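Local coordinates for protein erythrocyte binding antigen 140 (Plasmodium falciparum, PDB 4GF2) that probably binds a receptor on the host erythrocyte surface during invasion, here as the part that holds two Duffy binding domains, at residues Val36-Arg39 with Lys40-Cys44; Ile85-Asn88 with Glu89-Ser93. The protein carries 3 engineered substitutions. All blocks are in the same frame, centred on the assembly; numbering follows the deposited sequence.

Contact 1 (Val36-Arg39 with Lys40-Cys44); sequences VPDR and KIQLC
Pro37 O accepts two backbone N-H groups from the turn that follows it. Ile41 N to Pro37 O is 3.1 Å and nearly straight, 160°. The bond from Lys40 N to Pro37 O is shorter, 2.9 Å, but strongly bent and weak. One residue on, Gln42 N reaches Asp38 O at 3.0 Å. Side chains pack round this backbone core. Lys40 CB sits 3.7 Å from Pro37 CG and also meets Val36 CG1. Lys40 CG stands opposite its own backbone N (chi1 174°), which brings CG alongside Val36 CG1. Val36 CG1 also touches Ile41 CG1 at 4.0 Å. On another flank, Asp38 OD1 lies against Ile41 CB and CD1, both 3.7 Å away. The Asp38 carboxylate and the Gln42 amide lie in nearly parallel planes, 6° apart, with Asp38 OD2 and Gln42 OE1 4.1 Å from each other. Arg18 joins them: its NE forms a salt bridge with Asp38 OD2, and its N donates to Gln42 OE1. Farther out, Lys40 NZ is paired with Asp105 and Asp107, while the Arg39 guanidinium is paired with Asp96 and Glu182. Beyond the turn, Cys44 is tied to Cys14 by a disulfide. Pro37 is thus the N-cap of the short helix 38-41, which leaves strand 33-37 of a two-stranded antiparallel hairpin in the first Duffy binding domain.

Contact 2 (Ile85-Asn88 with Glu89-Ser93); sequences IFCN and ELRNS
Four successive i to i+4 backbone hydrogen bonds join Ile85-Asn88 to Glu89-Ser93. They mark a regular alpha-helical stretch of helix 83-101 in the first Duffy binding domain. The shortest is Asn92 N to Asn88 O, 2.8 Å. Glu89 N donates to Ile85 O at 3.0 Å. Leu90 N to Phe86 O and Arg91 N to Cys87 O complete the set.

Glu89 OE1 forms a salt bridge with Lys77 NZ and also accepts from Asn78 ND2, which ties this helix to helix 56-78. The other carboxylate oxygen, Glu89 OE2, rests 3.4 Å from Ile85 CG2, where the two side chains run side by side in the same direction. The start of the Arg91 side chain lies over the preceding turn: Arg91 CG is 3.2 Å from Cys87 O, and Arg91 CD is 3.9 Å from Cys87 SG. Arg91 NH1 donates to Ile168 O, near Cys166, the disulfide partner of Cys87, so the helix is linked covalently to the segment that Arg91 also grips.

Phe86 and Leu90 supply the apolar packing, with helix 56-78 beside them through Leu74 and Ala71. Phe86 leaves the helix pointing away from Glu89-Ser93, and a chi1 of 173° brings its ring back beside Leu90. Leu90 CD1 makes a CH-pi contact over one face of the Phe86 ring, 3.9 Å from the centroid, displaced toward the rim and nearest Phe86 CZ at 3.5 Å.

Overall arrangement
Contact 1 comes first along the chain and contact 2 follows it. Their centres are about 12 Å apart, and both fall in the first of the two Duffy binding domains. They touch directly. Arg39 NH1 lies 3.0 Å from Ser93 OG in a probable hydrogen bond, and Leu43 CD1 packs 3.6 Å from the same Ser93 OG. Arg39 CD also approaches Glu89 O. The short helix 38-41 is therefore laid against helix 83-101. Glu182, on helix 175-202, borders both contacts. Glycerol molecules, probably from crystallisation, sit near both contacts: one by Leu43, and others hydrogen-bonded by Asn88 ND2 and by Arg91 NE.

Contact 1 (Val36-Arg39 with Lys40-Cys44)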
ATOM      1  N   VAL A  36       5.853 -25.399 -12.502  1.00 47.91           N
ATOM      2  CA  VAL A  36       5.135 -26.631 -12.780  1.00 46.72           C
ATOM      3  C   VAL A  36       3.693 -26.542 -12.286  1.00 46.87           C
ATOM      4  O   VAL A  36       3.435 -26.020 -11.203  1.00 49.19           O
ATOM      5  CB  VAL A  36       5.824 -27.819 -12.094  1.00 46.70           C
ATOM      6  CG1 VAL A  36       5.122 -29.118 -12.445  1.00 46.30           C
ATOM      7  CG2 VAL A  36       7.288 -27.878 -12.496  1.00 46.34           C
ATOM      8  N   PRO A  37       2.743 -27.048 -13.082  1.00 44.48           N
ATOM      9  CA  PRO A  37       1.349 -27.053 -12.630  1.00 42.85           C
ATOM     10  C   PRO A  37       1.101 -28.158 -11.609  1.00 41.43           C
ATOM     11  O   PRO A  37       1.672 -29.243 -11.719  1.00 39.99           O
ATOM     12  CB  PRO A  37       0.568 -27.321 -13.918  1.00 40.89           C
ATOM     13  CG  PRO A  37       1.507 -28.098 -14.771  1.00 39.91           C
ATOM     14  CD  PRO A  37       2.890 -27.608 -14.438  1.00 42.59           C
ATOM     15  N   ASP A  38       0.263 -27.883 -10.620  1.00 42.60           N
ATOM     16  CA  ASP A  38      -0.032 -28.871  -9.593  1.00 44.73           C
ATOM     17  C   ASP A  38      -0.611 -30.133 -10.237  1.00 40.25           C
ATOM     18  O   ASP A  38      -0.438 -31.242  -9.728  1.00 38.62           O
ATOM     19  CB  ASP A  38      -1.003 -28.292  -8.566  1.00 51.02           C
ATOM     20  CG  ASP A  38      -0.895 -28.970  -7.217  1.00 56.23           C
ATOM     21  OD1 ASP A  38       0.189 -29.504  -6.910  1.00 57.34           O
ATOM     22  OD2 ASP A  38      -1.890 -28.964  -6.461  1.00 59.02           O
ATOM     23  N   ARG A  39      -1.289 -29.962 -11.366  1.00 38.79           N
ATOM     24  CA  ARG A  39      -1.844 -31.104 -12.079  1.00 37.12           C
ATOM     25  C   ARG A  39      -0.734 -32.089 -12.433  1.00 37.88           C
ATOM     26  O   ARG A  39      -0.916 -33.301 -12.336  1.00 39.32           O
ATOM     27  CB  ARG A  39      -2.576 -30.659 -13.346  1.00 35.45           C
ATOM     28  CG  ARG A  39      -3.163 -31.826 -14.146  1.00 34.91           C
ATOM     29  CD  ARG A  39      -3.512 -31.425 -15.570  1.00 36.32           C
ATOM     30  NE  ARG A  39      -2.435 -30.662 -16.191  1.00 36.79           N
ATOM     31  CZ  ARG A  39      -1.294 -31.181 -16.632  1.00 35.61           C
ATOM     32  NH1 ARG A  39      -1.057 -32.482 -16.532  1.00 36.11           N
ATOM     33  NH2 ARG A  39      -0.383 -30.388 -17.175  1.00 34.75           N
ATOM     34  N   LYS A  40       0.417 -31.561 -12.842  1.00 37.63           N
ATOM     35  CA  LYS A  40       1.567 -32.392 -13.183  1.00 38.61           C
ATOM     36  C   LYS A  40       2.198 -32.995 -11.928  1.00 42.80           C
ATOM     37  O   LYS A  40       2.603 -34.154 -11.921  1.00 45.63           O
ATOM     38  CB  LYS A  40       2.610 -31.576 -13.949  1.00 39.10           C
ATOM     39  CG  LYS A  40       3.910 -32.323 -14.222  1.00 42.15           C
ATOM     40  CD  LYS A  40       3.660 -33.569 -15.064  1.00 43.70           C
ATOM     41  CE  LYS A  40       4.960 -34.194 -15.560  1.00 48.06           C
ATOM     42  NZ  LYS A  40       5.788 -34.751 -14.455  1.00 51.75           N
ATOM     43  N   ILE A  41       2.281 -32.204 -10.868  1.00 42.91           N
ATOM     44  CA  ILE A  41       2.826 -32.684  -9.604  1.00 46.00           C
ATOM     45  C   ILE A  41       2.067 -33.915  -9.111  1.00 46.89           C
ATOM     46  O   ILE A  41       2.665 -34.837  -8.555  1.00 47.19           O
ATOM     47  CB  ILE A  41       2.800 -31.578  -8.531  1.00 47.08           C
ATOM     48  CG1 ILE A  41       3.836 -30.506  -8.868  1.00 50.02           C
ATOM     49  CG2 ILE A  41       3.087 -32.147  -7.143  1.00 46.69           C
ATOM     50  CD1 ILE A  41       3.714 -29.264  -8.037  1.00 52.27           C
ATOM     51  N   GLN A  42       0.756 -33.936  -9.334  1.00 46.12           N
ATOM     52  CA  GLN A  42      -0.086 -35.014  -8.823  1.00 44.80           C
ATOM     53  C   GLN A  42      -0.436 -36.061  -9.876  1.00 42.31           C
ATOM     54  O   GLN A  42      -1.279 -36.929  -9.637  1.00 43.38           O
ATOM     55  CB  GLN A  42      -1.370 -34.444  -8.227  1.00 44.47           C
ATOM     56  CG  GLN A  42      -1.143 -33.600  -6.986  1.00 47.46           C
ATOM     57  CD  GLN A  42      -2.389 -33.480  -6.135  1.00 50.63           C
ATOM     58  OE1 GLN A  42      -3.352 -32.809  -6.509  1.00 48.67           O
ATOM     59  NE2 GLN A  42      -2.381 -34.138  -4.985  1.00 55.22           N
ATOM     60  N   LEU A  43       0.206 -35.980 -11.036  1.00 40.25           N
ATOM     61  CA  LEU A  43      -0.004 -36.964 -12.089  1.00 41.62           C
ATOM     62  C   LEU A  43       0.077 -38.367 -11.500  1.00 44.97           C
ATOM     63  O   LEU A  43       0.967 -38.661 -10.706  1.00 47.41           O
ATOM     64  CB  LEU A  43       1.044 -36.794 -13.187  1.00 42.84           C
ATOM     65  CG  LEU A  43       0.790 -37.585 -14.474  1.00 44.93           C
ATOM     66  CD1 LEU A  43      -0.389 -37.006 -15.256  1.00 43.49           C
ATOM     67  CD2 LEU A  43       2.046 -37.631 -15.341  1.00 48.74           C
ATOM     68  N   CYS A  44      -0.860 -39.227 -11.885  1.00 45.39           N
ATOM     69  CA  CYS A  44      -0.960 -40.557 -11.291  1.00 45.02           C
ATOM     70  C   CYS A  44       0.140 -41.486 -11.797  1.00 43.69           C
ATOM     71  O   CYS A  44       0.059 -42.007 -12.903  1.00 41.55           O
ATOM     72  CB  CYS A  44      -2.328 -41.165 -11.590  1.00 44.66           C
ATOM     73  SG  CYS A  44      -2.555 -42.803 -10.880  1.00 56.84           S
TER

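Contact 2 (Ile85-Asn88 with Glu89-Ser93)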
ATOM      1  N   ILE A  85     -13.094 -27.788 -18.511  1.00 39.01           N
ATOM      2  CA  ILE A  85     -11.897 -27.865 -17.688  1.00 37.51           C
ATOM      3  C   ILE A  85     -11.422 -29.306 -17.587  1.00 36.92           C
ATOM      4  O   ILE A  85     -10.254 -29.605 -17.831  1.00 38.38           O
ATOM      5  CB  ILE A  85     -12.147 -27.279 -16.285  1.00 37.66           C
ATOM      6  CG1 ILE A  85     -12.358 -25.767 -16.387  1.00 41.93           C
ATOM      7  CG2 ILE A  85     -10.976 -27.578 -15.368  1.00 35.58           C
ATOM      8  CD1 ILE A  85     -12.856 -25.120 -15.106  1.00 45.49           C
ATOM      9  N   PHE A  86     -12.335 -30.200 -17.230  1.00 35.89           N
ATOM     10  CA  PHE A  86     -12.029 -31.620 -17.184  1.00 35.78           C
ATOM     11  C   PHE A  86     -11.470 -32.083 -18.528  1.00 37.36           C
ATOM     12  O   PHE A  86     -10.523 -32.868 -18.579  1.00 38.63           O
ATOM     13  CB  PHE A  86     -13.285 -32.413 -16.826  1.00 34.92           C
ATOM     14  CG  PHE A  86     -13.105 -33.896 -16.911  1.00 34.26           C
ATOM     15  CD1 PHE A  86     -12.108 -34.529 -16.187  1.00 35.70           C
ATOM     16  CD2 PHE A  86     -13.936 -34.661 -17.709  1.00 34.03           C
ATOM     17  CE1 PHE A  86     -11.938 -35.893 -16.261  1.00 36.01           C
ATOM     18  CE2 PHE A  86     -13.770 -36.028 -17.790  1.00 34.26           C
ATOM     19  CZ  PHE A  86     -12.772 -36.646 -17.063  1.00 35.27           C
ATOM     20  N   CYS A  87     -12.055 -31.585 -19.613  1.00 37.32           N
ATOM     21  CA  CYS A  87     -11.594 -31.929 -20.952  1.00 35.50           C
ATOM     22  C   CYS A  87     -10.125 -31.568 -21.140  1.00 35.93           C
ATOM     23  O   CYS A  87      -9.319 -32.403 -21.546  1.00 36.89           O
ATOM     24  CB  CYS A  87     -12.437 -31.212 -22.007  1.00 34.75           C
ATOM     25  SG  CYS A  87     -11.738 -31.294 -23.678  1.00 48.52           S
ATOM     26  N   ASN A  88      -9.783 -30.319 -20.848  1.00 35.91           N
ATOM     27  CA  ASN A  88      -8.418 -29.849 -21.033  1.00 36.53           C
ATOM     28  C   ASN A  88      -7.407 -30.562 -20.141  1.00 34.55           C
ATOM     29  O   ASN A  88      -6.272 -30.802 -20.552  1.00 34.66           O
ATOM     30  CB  ASN A  88      -8.347 -28.339 -20.808  1.00 39.95           C
ATOM     31  CG  ASN A  88      -9.134 -27.571 -21.846  1.00 44.06           C
ATOM     32  OD1 ASN A  88      -9.402 -28.079 -22.930  1.00 45.44           O
ATOM     33  ND2 ASN A  88      -9.514 -26.347 -21.519  1.00 45.53           N
ATOM     34  N   GLU A  89      -7.818 -30.908 -18.926  1.00 33.14           N
ATOM     35  CA  GLU A  89      -6.906 -31.544 -17.986  1.00 33.14           C
ATOM     36  C   GLU A  89      -6.659 -33.006 -18.370  1.00 33.28           C
ATOM     37  O   GLU A  89      -5.556 -33.523 -18.178  1.00 34.35           O
ATOM     38  CB  GLU A  89      -7.419 -31.401 -16.551  1.00 34.41           C
ATOM     39  CG  GLU A  89      -7.461 -29.941 -16.089  1.00 38.55           C
ATOM     40  CD  GLU A  89      -7.750 -29.766 -14.606  1.00 43.77           C
ATOM     41  OE1 GLU A  89      -7.771 -30.766 -13.867  1.00 42.46           O
ATOM     42  OE2 GLU A  89      -7.944 -28.611 -14.174  1.00 48.82           O
ATOM     43  N   LEU A  90      -7.670 -33.665 -18.931  1.00 32.79           N
ATOM     44  CA  LEU A  90      -7.479 -35.002 -19.485  1.00 33.27           C
ATOM     45  C   LEU A  90      -6.375 -34.954 -20.526  1.00 31.88           C
ATOM     46  O   LEU A  90      -5.428 -35.738 -20.492  1.00 33.16           O
ATOM     47  CB  LEU A  90      -8.757 -35.517 -20.151  1.00 35.91           C
ATOM     48  CG  LEU A  90      -9.794 -36.226 -19.282  1.00 37.87           C
ATOM     49  CD1 LEU A  90     -11.024 -36.506 -20.113  1.00 38.63           C
ATOM     50  CD2 LEU A  90      -9.246 -37.522 -18.691  1.00 39.64           C
ATOM     51  N   ARG A  91      -6.512 -34.015 -21.454  1.00 30.99           N
ATOM     52  CA  ARG A  91      -5.602 -33.902 -22.578  1.00 33.43           C
ATOM     53  C   ARG A  91      -4.207 -33.525 -22.101  1.00 34.77           C
ATOM     54  O   ARG A  91      -3.213 -34.115 -22.528  1.00 37.79           O
ATOM     55  CB  ARG A  91      -6.128 -32.863 -23.575  1.00 35.97           C
ATOM     56  CG  ARG A  91      -7.535 -33.165 -24.091  1.00 36.69           C
ATOM     57  CD  ARG A  91      -8.107 -32.020 -24.917  1.00 39.06           C
ATOM     58  NE  ARG A  91      -7.393 -31.859 -26.180  1.00 41.15           N
ATOM     59  CZ  ARG A  91      -7.588 -32.622 -27.252  1.00 42.86           C
ATOM     60  NH1 ARG A  91      -8.478 -33.611 -27.228  1.00 41.44           N
ATOM     61  NH2 ARG A  91      -6.886 -32.400 -28.351  1.00 46.24           N
ATOM     62  N   ASN A  92      -4.134 -32.548 -21.205  1.00 32.98           N
ATOM     63  CA  ASN A  92      -2.843 -32.050 -20.750  1.00 33.10           C
ATOM     64  C   ASN A  92      -2.101 -33.067 -19.904  1.00 33.91           C
ATOM     65  O   ASN A  92      -0.873 -33.101 -19.902  1.00 35.30           O
ATOM     66  CB  ASN A  92      -3.013 -30.739 -19.992  1.00 33.16           C
ATOM     67  CG  ASN A  92      -3.388 -29.601 -20.904  1.00 34.86           C
ATOM     68  OD1 ASN A  92      -3.225 -29.695 -22.119  1.00 36.43           O
ATOM     69  ND2 ASN A  92      -3.885 -28.515 -20.329  1.00 34.96           N
ATOM     70  N   SER A  93      -2.839 -33.906 -19.191  1.00 33.39           N
ATOM     71  CA  SER A  93      -2.197 -34.957 -18.418  1.00 34.60           C
ATOM     72  C   SER A  93      -1.698 -36.061 -19.334  1.00 36.29           C
ATOM     73  O   SER A  93      -0.635 -36.633 -19.091  1.00 37.54           O
ATOM     74  CB  SER A  93      -3.132 -35.517 -17.352  1.00 34.66           C
ATOM     75  OG  SER A  93      -3.042 -34.743 -16.170  1.00 36.31           O
TER